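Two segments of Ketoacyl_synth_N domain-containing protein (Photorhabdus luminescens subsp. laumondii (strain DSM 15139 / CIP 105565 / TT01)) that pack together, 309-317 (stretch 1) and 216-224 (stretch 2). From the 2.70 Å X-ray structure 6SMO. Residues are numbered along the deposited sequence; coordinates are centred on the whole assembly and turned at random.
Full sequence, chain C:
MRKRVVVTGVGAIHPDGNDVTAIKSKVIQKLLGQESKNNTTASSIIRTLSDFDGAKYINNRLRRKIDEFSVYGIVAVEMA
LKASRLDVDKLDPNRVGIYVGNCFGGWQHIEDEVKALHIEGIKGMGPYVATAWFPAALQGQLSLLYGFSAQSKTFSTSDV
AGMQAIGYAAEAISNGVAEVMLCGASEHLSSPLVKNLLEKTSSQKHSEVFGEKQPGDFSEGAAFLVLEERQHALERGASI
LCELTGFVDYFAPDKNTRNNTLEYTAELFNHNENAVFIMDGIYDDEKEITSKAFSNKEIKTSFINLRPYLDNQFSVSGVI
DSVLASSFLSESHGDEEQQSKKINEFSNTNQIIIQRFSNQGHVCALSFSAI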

# COMPACT_ATOMS: atom_id res chain seq x y z
N TYR C 309 14.48 -14.68 21.60
CA TYR C 309 14.26 -16.03 21.01
C TYR C 309 13.74 -15.89 19.57
O TYR C 309 14.25 -16.61 18.69
CB TYR C 309 13.29 -16.84 21.87
CG TYR C 309 13.56 -16.78 23.36
CD1 TYR C 309 14.83 -17.05 23.87
CD2 TYR C 309 12.56 -16.44 24.26
CE1 TYR C 309 15.09 -16.99 25.23
CE2 TYR C 309 12.81 -16.38 25.62
CZ TYR C 309 14.07 -16.65 26.11
OH TYR C 309 14.32 -16.59 27.45
N LEU C 310 12.83 -14.94 19.35
CA LEU C 310 12.18 -14.72 18.03
C LEU C 310 12.94 -13.73 17.15
O LEU C 310 12.68 -13.73 15.95
CB LEU C 310 10.74 -14.26 18.27
CG LEU C 310 9.80 -15.29 18.88
CD1 LEU C 310 8.44 -14.68 19.15
CD2 LEU C 310 9.67 -16.50 17.97
N ASP C 311 13.71 -12.80 17.73
CA ASP C 311 14.54 -11.77 17.02
C ASP C 311 13.69 -10.61 16.47
O ASP C 311 12.47 -10.62 16.61
CB ASP C 311 15.55 -12.34 16.01
CG ASP C 311 16.25 -13.60 16.46
OD1 ASP C 311 16.97 -13.56 17.46
OD2 ASP C 311 16.05 -14.62 15.79
N ASN C 312 14.34 -9.66 15.81
CA ASN C 312 13.58 -8.52 15.25
C ASN C 312 13.12 -8.92 13.85
O ASN C 312 13.97 -9.22 13.02
CB ASN C 312 14.44 -7.25 15.22
CG ASN C 312 13.65 -6.01 14.90
OD1 ASN C 312 12.43 -6.01 14.95
ND2 ASN C 312 14.34 -4.93 14.58
N GLN C 313 11.80 -8.97 13.64
CA GLN C 313 11.25 -9.35 12.32
C GLN C 313 10.51 -8.16 11.70
O GLN C 313 9.85 -8.38 10.68
CB GLN C 313 10.31 -10.54 12.47
CG GLN C 313 10.88 -11.67 13.30
CD GLN C 313 9.92 -12.83 13.39
OE1 GLN C 313 9.34 -13.10 14.44
NE2 GLN C 313 9.74 -13.51 12.28
N PHE C 314 10.63 -6.98 12.31
CA PHE C 314 9.92 -5.76 11.83
C PHE C 314 8.41 -5.99 11.89
O PHE C 314 7.91 -6.22 12.99
CB PHE C 314 10.48 -5.24 10.51
CG PHE C 314 11.96 -4.96 10.60
CD1 PHE C 314 12.41 -3.74 11.07
CD2 PHE C 314 12.88 -5.93 10.26
CE1 PHE C 314 13.77 -3.50 11.18
CE2 PHE C 314 14.23 -5.68 10.37
CZ PHE C 314 14.67 -4.47 10.83
N SER C 315 7.73 -5.94 10.75
CA SER C 315 6.25 -6.07 10.70
C SER C 315 5.77 -7.41 11.26
O SER C 315 4.67 -7.45 11.80
CB SER C 315 5.71 -5.79 9.32
OG SER C 315 6.11 -6.80 8.41
N VAL C 316 6.52 -8.49 11.04
CA VAL C 316 6.14 -9.82 11.58
C VAL C 316 6.18 -9.78 13.11
O VAL C 316 5.37 -10.48 13.74
CB VAL C 316 6.98 -10.96 10.98
CG1 VAL C 316 6.44 -12.32 11.35
CG2 VAL C 316 7.07 -10.83 9.47
N SER C 317 7.15 -9.07 13.69
CA SER C 317 7.24 -8.94 15.17
C SER C 317 5.95 -8.31 15.70
O SER C 317 5.51 -7.30 15.16
CB SER C 317 8.43 -8.14 15.57
OG SER C 317 9.61 -8.88 15.32
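Stretch 2 216-224: GDFSEGAAF

The closest approach in this contact is short: Ser 219 OG lies 2.5 Å from Asp 311 OD2, at the point where stretch 1 leaves its helix. Asp 311 has positive phi. Both CB atoms point toward the other stretch, and these short side chains bring their oxygens together.

Beside this pair the backbones join in a single beta bridge between Asn 312 and Phe 218. Asn 312 N donates a nearly straight hydrogen bond to Asp 217 O (3.3 Å, 177°), and Ser 219 N returns a weak one to Asn 312 O (3.4 Å). The two chains advance in the same direction: Asn 312 lies nearest Phe 218, Gln 313 nearest Ser 219, and Val 316 nearest Ala 222. The side-chain amide of Asn 312 suits the turn, since Phe 314 N gives Asn 312 OD1 a weak hydrogen bond (3.3 Å).

Phe 218 CB points away overall, yet Phe 218 CE1 lies 3.7 Å from Phe 314 CZ. The rings meet rim to rim, their planes only 3° apart. The aliphatic part of Gln 313 approaches the strand, its CG 3.4 Å from Ser 219 O. Gly 221 adopts phi/psi of 141/-152, where a CB would jam against the preceding carbonyl oxygen. Branched Val 316 reaches the strand, its CG2 3.7 Å from Gly 221 O and its CG1 3.9 Å from Ala 223 CB, a small apolar partner.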

# COMPACT_ATOMS: atom_id res chain seq x y z
N GLY C 216 20.68 -8.18 19.67
CA GLY C 216 19.75 -9.14 19.06
C GLY C 216 20.02 -9.35 17.58
O GLY C 216 20.58 -8.44 16.94
N ASP C 217 19.62 -10.52 17.06
CA ASP C 217 19.72 -10.89 15.62
C ASP C 217 18.43 -10.46 14.91
O ASP C 217 17.58 -9.82 15.57
CB ASP C 217 19.98 -12.39 15.46
CG ASP C 217 21.27 -12.87 16.11
OD1 ASP C 217 22.30 -12.19 15.91
OD2 ASP C 217 21.23 -13.90 16.80
N PHE C 218 18.30 -10.78 13.62
CA PHE C 218 17.07 -10.60 12.80
C PHE C 218 16.64 -11.95 12.23
O PHE C 218 17.50 -12.83 12.04
CB PHE C 218 17.31 -9.60 11.67
CG PHE C 218 17.83 -8.25 12.10
CD1 PHE C 218 16.95 -7.22 12.41
CD2 PHE C 218 19.19 -8.01 12.20
CE1 PHE C 218 17.42 -5.98 12.81
CE2 PHE C 218 19.66 -6.77 12.60
CZ PHE C 218 18.78 -5.76 12.91
N SER C 219 15.34 -12.11 11.99
CA SER C 219 14.79 -13.36 11.40
C SER C 219 13.70 -12.99 10.39
O SER C 219 12.91 -12.10 10.67
CB SER C 219 14.23 -14.25 12.45
OG SER C 219 15.22 -14.60 13.40
N GLU C 220 13.67 -13.69 9.26
CA GLU C 220 12.63 -13.45 8.23
C GLU C 220 11.52 -14.49 8.40
O GLU C 220 11.65 -15.39 9.22
CB GLU C 220 13.23 -13.54 6.83
CG GLU C 220 13.81 -14.90 6.50
CD GLU C 220 14.43 -14.97 5.12
OE1 GLU C 220 14.60 -16.08 4.60
OE2 GLU C 220 14.76 -13.91 4.59
N GLY C 221 10.44 -14.33 7.64
CA GLY C 221 9.31 -15.27 7.67
C GLY C 221 7.98 -14.54 7.56
O GLY C 221 7.95 -13.45 6.96
N ALA C 222 6.91 -15.13 8.11
CA ALA C 222 5.53 -14.61 8.04
C ALA C 222 4.69 -15.16 9.20
O ALA C 222 5.03 -16.24 9.73
CB ALA C 222 4.92 -14.96 6.71
N ALA C 223 3.63 -14.44 9.56
CA ALA C 223 2.65 -14.79 10.60
C ALA C 223 1.30 -14.18 10.23
O ALA C 223 1.27 -12.96 9.95
CB ALA C 223 3.13 -14.31 11.95
N PHE C 224 0.23 -14.99 10.21
CA PHE C 224 -1.14 -14.57 9.82
C PHE C 224 -2.16 -15.17 10.80
O PHE C 224 -1.93 -16.28 11.32
CB PHE C 224 -1.44 -14.97 8.38
CG PHE C 224 -1.02 -13.95 7.35
CD1 PHE C 224 0.28 -13.93 6.86
CD2 PHE C 224 -1.91 -13.01 6.88
CE1 PHE C 224 0.67 -12.99 5.92
CE2 PHE C 224 -1.52 -12.07 5.94
CZ PHE C 224 -0.23 -12.06 5.46